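Local coordinates for ornithine carbamoyltransferase, anabolic (Campylobacter jejuni subsp. jejuni, PDB 3TPF), which probably catalyses the reversible transfer of the carbamoyl group from carbamoyl phosphate to L-ornithine, giving L-citrulline in arginine biosynthesis, at residues 287-290 against 291-295; 156-159 against 160-164; 123-126 against 127-130. All coordinates share one frame; numbering follows the deposited sequence.

Contact 1 of 3, residues 287-290 against 291-295; sequences RNRL and YVVKA
In the long helix 279-302, the ring of Tyr291 swings back along the previous turn and is met by Asn288 and Leu290. Its CG stands anti to the carbonyl carbon (chi1 -54°), which aims the ring toward the start of the helix. Asn288 OD1 comes to the ring edge, 3.6 Å from Tyr291 CE2, while Leu290 CD2 lies over one face, 4.2 Å from Tyr291 CE1. At the tip, Tyr291 OH sits over the centre of the Arg287 guanidinium, 3.8 Å from Arg287 CZ, with the two planes almost perpendicular (89°). This is packing with a poorly ordered arginine, whose salt bridge goes to Glu284.

The helix packs on the carbamoyl phosphate-binding domain: Asn288 binds Lys27, Thr135 and Glu138, fixing its amide, and Val293 rests on Phe54 and Ala57 of helix 48-60. Leu290 also touches Met91 of a second subunit. Arg289, predicted to bind carbamoyl phosphate, leaves the helix away from 291-295. Its carbonyl O accepts from Val293 N (3.0 Å), and Leu290 O accepts from Lys294 N (3.0 Å). Lys294 CG runs 3.6 Å from Leu290 O before NZ reaches a salt bridge with Glu60.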
ATOM      1  N   ARG B 287     -21.012   5.096  -2.134  1.00 44.98           N
ATOM      2  CA  ARG B 287     -20.189   6.227  -2.367  1.00 46.40           C
ATOM      3  C   ARG B 287     -20.310   7.244  -1.269  1.00 43.65           C
ATOM      4  O   ARG B 287     -19.375   7.958  -0.986  1.00 44.19           O
ATOM      5  CB  ARG B 287     -20.653   6.836  -3.668  1.00 56.55           C
ATOM      6  CG  ARG B 287     -19.867   8.017  -4.145  1.00 66.75           C
ATOM      7  CD  ARG B 287     -20.672   8.621  -5.256  1.00 74.84           C
ATOM      8  NE  ARG B 287     -19.861   9.431  -6.149  1.00 84.78           N
ATOM      9  CZ  ARG B 287     -20.311  10.534  -6.742  1.00 96.59           C
ATOM     10  NH1 ARG B 287     -21.563  10.975  -6.499  1.00 97.48           N
ATOM     11  NH2 ARG B 287     -19.506  11.217  -7.556  1.00105.64           N
ATOM     12  N   ASN B 288     -21.481   7.369  -0.678  1.00 41.95           N
ATOM     13  CA  ASN B 288     -21.739   8.475   0.286  1.00 40.10           C
ATOM     14  C   ASN B 288     -20.967   8.292   1.649  1.00 38.08           C
ATOM     15  O   ASN B 288     -20.787   9.191   2.401  1.00 37.54           O
ATOM     16  CB  ASN B 288     -23.231   8.575   0.586  1.00 40.85           C
ATOM     17  CG  ASN B 288     -24.029   9.401  -0.411  1.00 41.23           C
ATOM     18  OD1 ASN B 288     -23.468  10.154  -1.173  1.00 42.39           O
ATOM     19  ND2 ASN B 288     -25.372   9.248  -0.397  1.00 40.81           N
ATOM     20  N   ARG B 289     -20.425   7.137   1.898  1.00 37.08           N
ATOM     21  CA  ARG B 289     -19.468   6.976   3.006  1.00 36.72           C
ATOM     22  C   ARG B 289     -18.253   7.928   2.988  1.00 34.50           C
ATOM     23  O   ARG B 289     -17.674   8.248   4.008  1.00 32.12           O
ATOM     24  CB  ARG B 289     -18.882   5.563   2.995  1.00 37.21           C
ATOM     25  CG  ARG B 289     -18.358   5.186   4.330  1.00 38.35           C
ATOM     26  CD  ARG B 289     -19.160   4.013   4.942  1.00 44.78           C
ATOM     27  NE  ARG B 289     -18.169   3.077   5.471  1.00 48.93           N
ATOM     28  CZ  ARG B 289     -17.756   1.988   4.845  1.00 57.67           C
ATOM     29  NH1 ARG B 289     -16.743   1.297   5.360  1.00 64.17           N
ATOM     30  NH2 ARG B 289     -18.365   1.567   3.716  1.00 59.26           N
ATOM     31  N   LEU B 290     -17.876   8.347   1.786  1.00 34.30           N
ATOM     32  CA  LEU B 290     -16.809   9.304   1.626  1.00 33.92           C
ATOM     33  C   LEU B 290     -17.096  10.570   2.399  1.00 33.66           C
ATOM     34  O   LEU B 290     -16.290  11.038   3.157  1.00 33.62           O
ATOM     35  CB  LEU B 290     -16.613   9.643   0.160  1.00 34.74           C
ATOM     36  CG  LEU B 290     -15.561  10.731  -0.121  1.00 35.28           C
ATOM     37  CD1 LEU B 290     -14.302  10.131   0.469  1.00 34.97           C
ATOM     38  CD2 LEU B 290     -15.387  11.095  -1.576  1.00 35.30           C
ATOM     39  N   TYR B 291     -18.260  11.131   2.190  1.00 35.93           N
ATOM     40  CA  TYR B 291     -18.549  12.532   2.621  1.00 37.89           C
ATOM     41  C   TYR B 291     -18.671  12.551   4.118  1.00 36.19           C
ATOM     42  O   TYR B 291     -18.386  13.512   4.789  1.00 36.45           O
ATOM     43  CB  TYR B 291     -19.803  13.061   1.939  1.00 40.71           C
ATOM     44  CG  TYR B 291     -19.698  12.910   0.453  1.00 43.10           C
ATOM     45  CD1 TYR B 291     -18.856  13.712  -0.275  1.00 44.86           C
ATOM     46  CD2 TYR B 291     -20.389  11.900  -0.224  1.00 43.81           C
ATOM     47  CE1 TYR B 291     -18.733  13.555  -1.635  1.00 47.36           C
ATOM     48  CE2 TYR B 291     -20.263  11.751  -1.603  1.00 45.57           C
ATOM     49  CZ  TYR B 291     -19.444  12.593  -2.299  1.00 46.49           C
ATOM     50  OH  TYR B 291     -19.277  12.488  -3.662  1.00 48.60           O
ATOM     51  N   VAL B 292     -19.101  11.432   4.605  1.00 34.74           N
ATOM     52  CA  VAL B 292     -19.439  11.243   6.015  1.00 35.62           C
ATOM     53  C   VAL B 292     -18.148  11.026   6.805  1.00 33.38           C
ATOM     54  O   VAL B 292     -17.904  11.646   7.823  1.00 32.81           O
ATOM     55  CB  VAL B 292     -20.507  10.102   6.128  1.00 36.41           C
ATOM     56  CG1 VAL B 292     -20.329   9.318   7.362  1.00 37.83           C
ATOM     57  CG2 VAL B 292     -21.934  10.707   6.095  1.00 36.20           C
ATOM     58  N   VAL B 293     -17.273  10.198   6.271  1.00 32.12           N
ATOM     59  CA  VAL B 293     -15.931  10.106   6.863  1.00 30.84           C
ATOM     60  C   VAL B 293     -15.204  11.495   6.836  1.00 31.37           C
ATOM     61  O   VAL B 293     -14.603  11.919   7.827  1.00 30.25           O
ATOM     62  CB  VAL B 293     -15.097   9.016   6.242  1.00 29.60           C
ATOM     63  CG1 VAL B 293     -13.632   9.145   6.707  1.00 28.77           C
ATOM     64  CG2 VAL B 293     -15.754   7.620   6.657  1.00 30.35           C
ATOM     65  N   LYS B 294     -15.330  12.217   5.747  1.00 31.46           N
ATOM     66  CA  LYS B 294     -14.796  13.603   5.738  1.00 32.44           C
ATOM     67  C   LYS B 294     -15.245  14.447   6.899  1.00 33.29           C
ATOM     68  O   LYS B 294     -14.436  15.009   7.652  1.00 33.73           O
ATOM     69  CB  LYS B 294     -15.140  14.284   4.463  1.00 33.32           C
ATOM     70  CG  LYS B 294     -14.198  13.931   3.327  1.00 33.52           C
ATOM     71  CD  LYS B 294     -14.825  14.292   2.011  1.00 35.88           C
ATOM     72  CE  LYS B 294     -13.884  15.073   1.048  1.00 37.82           C
ATOM     73  NZ  LYS B 294     -14.617  15.645  -0.104  1.00 39.00           N
ATOM     74  N   ALA B 295     -16.551  14.473   7.111  1.00 33.97           N
ATOM     75  CA  ALA B 295     -17.140  15.274   8.211  1.00 34.53           C
ATOM     76  C   ALA B 295     -16.539  14.796   9.520  1.00 34.05           C
ATOM     77  O   ALA B 295     -16.145  15.588  10.405  1.00 36.44           O
ATOM     78  CB  ALA B 295     -18.667  15.151   8.261  1.00 34.21           C
TER

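Contact 2 of 3, residues 156-159 against 160-164; sequences NNMC and NSWLI
Met158, present as selenomethionine, and Trp162, one turn apart, lie side by side and point the same way. The Met158 chain bends at both chi2 and chi3 (each -62°), which brings its CE to the edge of the indole, near the ring plane and 3.7 Å from Trp162 CD1. The pair is held from outside by helix 126-138: Trp162 NE1 donates to Asp132, and Leu133 packs on the indole. On another side of the turn Asn160 folds back, its CB 3.3 Å from Asn157 O; its ND2 donates to the carbonyl of Leu123. Ser161 OG accepts from His125 N. Beneath these side chains the backbone is regular, with Asn160 N bound to Asn156 O in the carbonyl plane (3.1 Å), Ser161 N to Asn157 O (3.0 Å) and Trp162 N to Met158 O (2.9 Å).

The helix start has a firm and a looser side. Asn156 is the firm one, the N-cap: its OD1 takes the Cys159 N-H at 3.0 Å, nearly along the C=O axis, while ND2 makes a weak bond to Asp221, predicted to bind L-ornithine. Looser is the partly exposed side chain of Asn157, which turns away from 160-164 and comes no nearer to it than 4.8 Å, with ND2 bound to Ser121 O; this residue too is predicted to bind L-ornithine. A capped helix start that follows strand 148-152 and carries a residue predicted to bind the substrate is characteristic of the first beta-alpha-beta crossover of a Rossmann-like domain, here the ornithine-binding one.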
ATOM      1  N   ASN B 156     -26.410  -8.561  14.115  1.00 60.85           N
ATOM      2  CA  ASN B 156     -24.996  -8.262  13.900  1.00 60.07           C
ATOM      3  C   ASN B 156     -24.633  -6.807  14.277  1.00 55.81           C
ATOM      4  O   ASN B 156     -25.451  -6.078  14.846  1.00 55.56           O
ATOM      5  CB  ASN B 156     -24.627  -8.516  12.435  1.00 61.16           C
ATOM      6  CG  ASN B 156     -25.314  -7.559  11.487  1.00 60.09           C
ATOM      7  OD1 ASN B 156     -26.046  -6.694  11.916  1.00 62.76           O
ATOM      8  ND2 ASN B 156     -25.103  -7.723  10.214  1.00 60.02           N
ATOM      9  N   ASN B 157     -23.409  -6.415  13.980  1.00 53.47           N
ATOM     10  CA  ASN B 157     -22.955  -5.007  14.215  1.00 52.36           C
ATOM     11  C   ASN B 157     -23.853  -3.925  13.608  1.00 50.05           C
ATOM     12  O   ASN B 157     -24.160  -2.930  14.244  1.00 48.46           O
ATOM     13  CB  ASN B 157     -21.495  -4.767  13.743  1.00 50.47           C
ATOM     14  CG  ASN B 157     -21.261  -5.162  12.313  1.00 49.50           C
ATOM     15  OD1 ASN B 157     -22.211  -5.429  11.550  1.00 52.03           O
ATOM     16  ND2 ASN B 157     -19.996  -5.239  11.945  1.00 47.93           N
HETATM   17  N   MSE B 158     -24.272  -4.153  12.373  1.00 51.83           N
HETATM   18  CA  MSE B 158     -25.132  -3.192  11.619  1.00 52.03           C
HETATM   19  C   MSE B 158     -26.466  -2.963  12.317  1.00 52.69           C
HETATM   20  O   MSE B 158     -26.993  -1.830  12.380  1.00 53.47           O
HETATM   21  CB  MSE B 158     -25.457  -3.727  10.228  1.00 55.44           C
HETATM   22  CG  MSE B 158     -24.392  -3.354   9.234  1.00 57.64           C
HETATM   23 SE   MSE B 158     -24.217  -1.410   9.028  1.00 71.09          SE
HETATM   24  CE  MSE B 158     -26.030  -0.954   8.345  1.00 61.16           C
ATOM     25  N   CYS B 159     -26.999  -4.043  12.875  1.00 51.76           N
ATOM     26  CA  CYS B 159     -28.247  -4.012  13.623  1.00 53.03           C
ATOM     27  C   CYS B 159     -28.105  -3.184  14.871  1.00 52.36           C
ATOM     28  O   CYS B 159     -28.939  -2.336  15.193  1.00 52.88           O
ATOM     29  CB  CYS B 159     -28.653  -5.451  14.011  1.00 56.05           C
ATOM     30  SG  CYS B 159     -30.110  -5.532  15.028  1.00 57.72           S
ATOM     31  N   ASN B 160     -27.037  -3.477  15.601  1.00 51.60           N
ATOM     32  CA  ASN B 160     -26.713  -2.753  16.803  1.00 50.75           C
ATOM     33  C   ASN B 160     -26.629  -1.241  16.531  1.00 48.20           C
ATOM     34  O   ASN B 160     -27.216  -0.425  17.221  1.00 48.22           O
ATOM     35  CB  ASN B 160     -25.356  -3.170  17.311  1.00 50.40           C
ATOM     36  CG  ASN B 160     -25.321  -4.549  17.825  1.00 52.91           C
ATOM     37  OD1 ASN B 160     -26.289  -5.065  18.378  1.00 56.73           O
ATOM     38  ND2 ASN B 160     -24.150  -5.137  17.734  1.00 53.13           N
ATOM     39  N   SER B 161     -25.867  -0.892  15.528  1.00 44.92           N
ATOM     40  CA  SER B 161     -25.630   0.491  15.259  1.00 43.78           C
ATOM     41  C   SER B 161     -26.880   1.169  14.735  1.00 44.57           C
ATOM     42  O   SER B 161     -27.135   2.350  15.067  1.00 43.98           O
ATOM     43  CB  SER B 161     -24.504   0.650  14.271  1.00 43.35           C
ATOM     44  OG  SER B 161     -23.282   0.243  14.844  1.00 43.90           O
ATOM     45  N   TRP B 162     -27.713   0.443  13.967  1.00 44.65           N
ATOM     46  CA  TRP B 162     -29.041   1.043  13.593  1.00 44.70           C
ATOM     47  C   TRP B 162     -29.952   1.206  14.799  1.00 45.28           C
ATOM     48  O   TRP B 162     -30.651   2.205  14.940  1.00 45.08           O
ATOM     49  CB  TRP B 162     -29.742   0.348  12.434  1.00 45.16           C
ATOM     50  CG  TRP B 162     -29.517   1.142  11.136  1.00 43.81           C
ATOM     51  CD1 TRP B 162     -28.814   0.730  10.089  1.00 43.36           C
ATOM     52  CD2 TRP B 162     -29.912   2.503  10.836  1.00 42.93           C
ATOM     53  NE1 TRP B 162     -28.722   1.741   9.154  1.00 42.20           N
ATOM     54  CE2 TRP B 162     -29.410   2.819   9.586  1.00 41.71           C
ATOM     55  CE3 TRP B 162     -30.625   3.457  11.514  1.00 44.66           C
ATOM     56  CZ2 TRP B 162     -29.607   4.022   8.964  1.00 41.88           C
ATOM     57  CZ3 TRP B 162     -30.835   4.673  10.901  1.00 44.82           C
ATOM     58  CH2 TRP B 162     -30.302   4.950   9.638  1.00 43.50           C
ATOM     59  N   LEU B 163     -29.885   0.242  15.680  1.00 45.89           N
ATOM     60  CA  LEU B 163     -30.784   0.262  16.832  1.00 48.94           C
ATOM     61  C   LEU B 163     -30.479   1.504  17.648  1.00 48.54           C
ATOM     62  O   LEU B 163     -31.356   2.320  17.930  1.00 49.76           O
ATOM     63  CB  LEU B 163     -30.656  -1.014  17.696  1.00 50.69           C
ATOM     64  CG  LEU B 163     -31.303  -1.059  19.071  1.00 53.08           C
ATOM     65  CD1 LEU B 163     -32.778  -0.702  18.936  1.00 54.73           C
ATOM     66  CD2 LEU B 163     -31.097  -2.420  19.747  1.00 55.07           C
ATOM     67  N   ILE B 164     -29.197   1.644  17.924  1.00 46.90           N
ATOM     68  CA  ILE B 164     -28.631   2.760  18.681  1.00 46.20           C
ATOM     69  C   ILE B 164     -28.903   4.102  18.080  1.00 44.63           C
ATOM     70  O   ILE B 164     -29.292   5.029  18.774  1.00 45.90           O
ATOM     71  CB  ILE B 164     -27.102   2.642  18.679  1.00 44.90           C
ATOM     72  CG1 ILE B 164     -26.699   1.654  19.750  1.00 47.10           C
ATOM     73  CG2 ILE B 164     -26.361   3.982  18.782  1.00 43.26           C
ATOM     74  CD1 ILE B 164     -25.267   1.183  19.539  1.00 46.87           C
TER

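Contact 3 of 3, residues 123-126 against 127-130; sequences LYHP and TQVL
His125 meets Gln128 where a loop turns into helix 126-138, and the loop leads there through Tyr124, whose OH is bound to Arg9 and whose ring stands edge-to-face with His102. At the N-cap, the His125 side chain has CG anti to the backbone N (chi1 -169°), which brings one face of the imidazole against Gln128. Gln128 CB makes a CH-pi contact over that face, 3.4 Å from the ring centroid and 16° off its normal. Water 1 lies in the ring plane, 3.2 Å from His125 NE2, and donates to Gln128 OE1 (2.9 Å). At the other ring nitrogen, His125 ND1 binds water 2 at 2.7 Å, which also accepts from Thr127 N. The His125 carbonyl receives weak bonds from Gln128 N and Val129 N. Pro126, next in line, opens the helix: its O accepts from Leu130 N at 3.0 Å. His125 through Gln128 form part of the predicted carbamoyl phosphate site, at the start of a helix.

Around this first turn, helix 126-138 lies amid three others: Leu130 packs on Ile16 and Leu19 of helix 13-28, Thr127 on Leu296 of helix 279-302, and Val129 on Thr165 of helix 157-169.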
ATOM      1  N   LEU B 123     -19.139  -5.510  17.258  1.00 50.17           N
ATOM      2  CA  LEU B 123     -20.274  -4.837  17.931  1.00 49.96           C
ATOM      3  C   LEU B 123     -20.910  -3.690  17.096  1.00 47.91           C
ATOM      4  O   LEU B 123     -22.107  -3.471  17.184  1.00 47.15           O
ATOM      5  CB  LEU B 123     -19.871  -4.243  19.266  1.00 48.65           C
ATOM      6  CG  LEU B 123     -19.436  -5.205  20.301  1.00 51.16           C
ATOM      7  CD1 LEU B 123     -19.146  -4.357  21.506  1.00 51.20           C
ATOM      8  CD2 LEU B 123     -20.485  -6.196  20.777  1.00 53.31           C
ATOM      9  N   TYR B 124     -20.101  -2.913  16.381  1.00 45.26           N
ATOM     10  CA  TYR B 124     -20.635  -1.636  15.836  1.00 43.97           C
ATOM     11  C   TYR B 124     -20.006  -1.305  14.494  1.00 42.84           C
ATOM     12  O   TYR B 124     -18.840  -1.574  14.246  1.00 42.17           O
ATOM     13  CB  TYR B 124     -20.382  -0.463  16.747  1.00 43.14           C
ATOM     14  CG  TYR B 124     -20.832  -0.613  18.167  1.00 44.63           C
ATOM     15  CD1 TYR B 124     -19.919  -0.659  19.192  1.00 45.97           C
ATOM     16  CD2 TYR B 124     -22.132  -0.628  18.487  1.00 46.10           C
ATOM     17  CE1 TYR B 124     -20.302  -0.798  20.497  1.00 48.21           C
ATOM     18  CE2 TYR B 124     -22.537  -0.773  19.795  1.00 48.54           C
ATOM     19  CZ  TYR B 124     -21.608  -0.857  20.785  1.00 50.01           C
ATOM     20  OH  TYR B 124     -21.995  -1.018  22.093  1.00 55.32           O
ATOM     21  N   HIS B 125     -20.804  -0.755  13.623  1.00 43.82           N
ATOM     22  CA  HIS B 125     -20.296  -0.300  12.350  1.00 44.63           C
ATOM     23  C   HIS B 125     -20.746   1.119  12.063  1.00 41.29           C
ATOM     24  O   HIS B 125     -21.398   1.382  11.092  1.00 42.93           O
ATOM     25  CB  HIS B 125     -20.682  -1.281  11.245  1.00 49.45           C
ATOM     26  CG  HIS B 125     -19.964  -1.023   9.941  1.00 54.52           C
ATOM     27  ND1 HIS B 125     -18.886  -0.163   9.842  1.00 54.04           N
ATOM     28  CD2 HIS B 125     -20.211  -1.458   8.680  1.00 58.39           C
ATOM     29  CE1 HIS B 125     -18.507  -0.073   8.582  1.00 55.21           C
ATOM     30  NE2 HIS B 125     -19.296  -0.843   7.851  1.00 60.67           N
ATOM     31  N   PRO B 126     -20.385   2.057  12.930  1.00 39.36           N
ATOM     32  CA  PRO B 126     -20.945   3.424  12.877  1.00 38.62           C
ATOM     33  C   PRO B 126     -20.681   4.244  11.667  1.00 36.79           C
ATOM     34  O   PRO B 126     -21.550   5.044  11.323  1.00 41.42           O
ATOM     35  CB  PRO B 126     -20.266   4.121  14.042  1.00 38.92           C
ATOM     36  CG  PRO B 126     -18.976   3.384  14.184  1.00 39.26           C
ATOM     37  CD  PRO B 126     -19.350   1.947  13.959  1.00 39.26           C
ATOM     38  N   THR B 127     -19.530   4.167  11.052  1.00 35.25           N
ATOM     39  CA  THR B 127     -19.312   5.019   9.830  1.00 36.23           C
ATOM     40  C   THR B 127     -20.322   4.612   8.711  1.00 36.66           C
ATOM     41  O   THR B 127     -20.873   5.450   7.987  1.00 36.42           O
ATOM     42  CB  THR B 127     -17.907   4.969   9.258  1.00 35.41           C
ATOM     43  OG1 THR B 127     -17.573   3.593   8.989  1.00 38.49           O
ATOM     44  CG2 THR B 127     -16.905   5.569  10.191  1.00 34.29           C
ATOM     45  N   GLN B 128     -20.695   3.343   8.703  1.00 36.53           N
ATOM     46  CA  GLN B 128     -21.700   2.883   7.753  1.00 37.85           C
ATOM     47  C   GLN B 128     -23.088   3.513   8.025  1.00 36.33           C
ATOM     48  O   GLN B 128     -23.805   3.983   7.132  1.00 33.77           O
ATOM     49  CB  GLN B 128     -21.770   1.346   7.768  1.00 41.62           C
ATOM     50  CG  GLN B 128     -22.740   0.806   6.749  1.00 46.75           C
ATOM     51  CD  GLN B 128     -22.353   1.066   5.259  1.00 50.54           C
ATOM     52  OE1 GLN B 128     -21.163   1.051   4.904  1.00 55.23           O
ATOM     53  NE2 GLN B 128     -23.381   1.236   4.378  1.00 50.29           N
ATOM     54  N   VAL B 129     -23.484   3.457   9.285  1.00 35.64           N
ATOM     55  CA  VAL B 129     -24.779   4.026   9.643  1.00 35.06           C
ATOM     56  C   VAL B 129     -24.759   5.478   9.346  1.00 34.34           C
ATOM     57  O   VAL B 129     -25.733   5.987   8.855  1.00 35.34           O
ATOM     58  CB  VAL B 129     -25.108   3.696  11.042  1.00 35.83           C
ATOM     59  CG1 VAL B 129     -26.237   4.557  11.546  1.00 37.42           C
ATOM     60  CG2 VAL B 129     -25.336   2.189  11.137  1.00 36.70           C
ATOM     61  N   LEU B 130     -23.641   6.165   9.522  1.00 33.57           N
ATOM     62  CA  LEU B 130     -23.660   7.618   9.194  1.00 34.16           C
ATOM     63  C   LEU B 130     -23.944   7.791   7.739  1.00 34.49           C
ATOM     64  O   LEU B 130     -24.647   8.703   7.322  1.00 36.36           O
ATOM     65  CB  LEU B 130     -22.348   8.298   9.497  1.00 33.19           C
ATOM     66  CG  LEU B 130     -22.105   8.817  10.886  1.00 33.85           C
ATOM     67  CD1 LEU B 130     -20.726   9.313  10.935  1.00 32.79           C
ATOM     68  CD2 LEU B 130     -23.032   9.914  11.279  1.00 35.28           C
TER
HETATM   69  O   HOH W   1     -19.463  -1.299   4.643  1.00 44.43           O
HETATM   70  O   HOH W   2     -17.968   2.146  10.905  1.00 44.68           O

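The centre of contact 3 lies about 2 Å from that of the chain, and the contact stands between the other two. Its centre is 7 Å from that of contact 2, to which it is tied by two hydrogen bonds and by Ile164 CD1 packing 3.4 Å from Tyr124 CE2. Contact 1 is 12 Å away between centres and meets it at the predicted carbamoyl phosphate site, where Arg289 NH2 packs 3.1 Å from Gln128 OE1. Contacts 1 and 2 do not touch; their nearest atoms are about 8 Å apart. Residues predicted to bind carbamoyl phosphate (contacts 1 and 3) and L-ornithine (contact 2) thus converge from both domains on one probable active-site cleft.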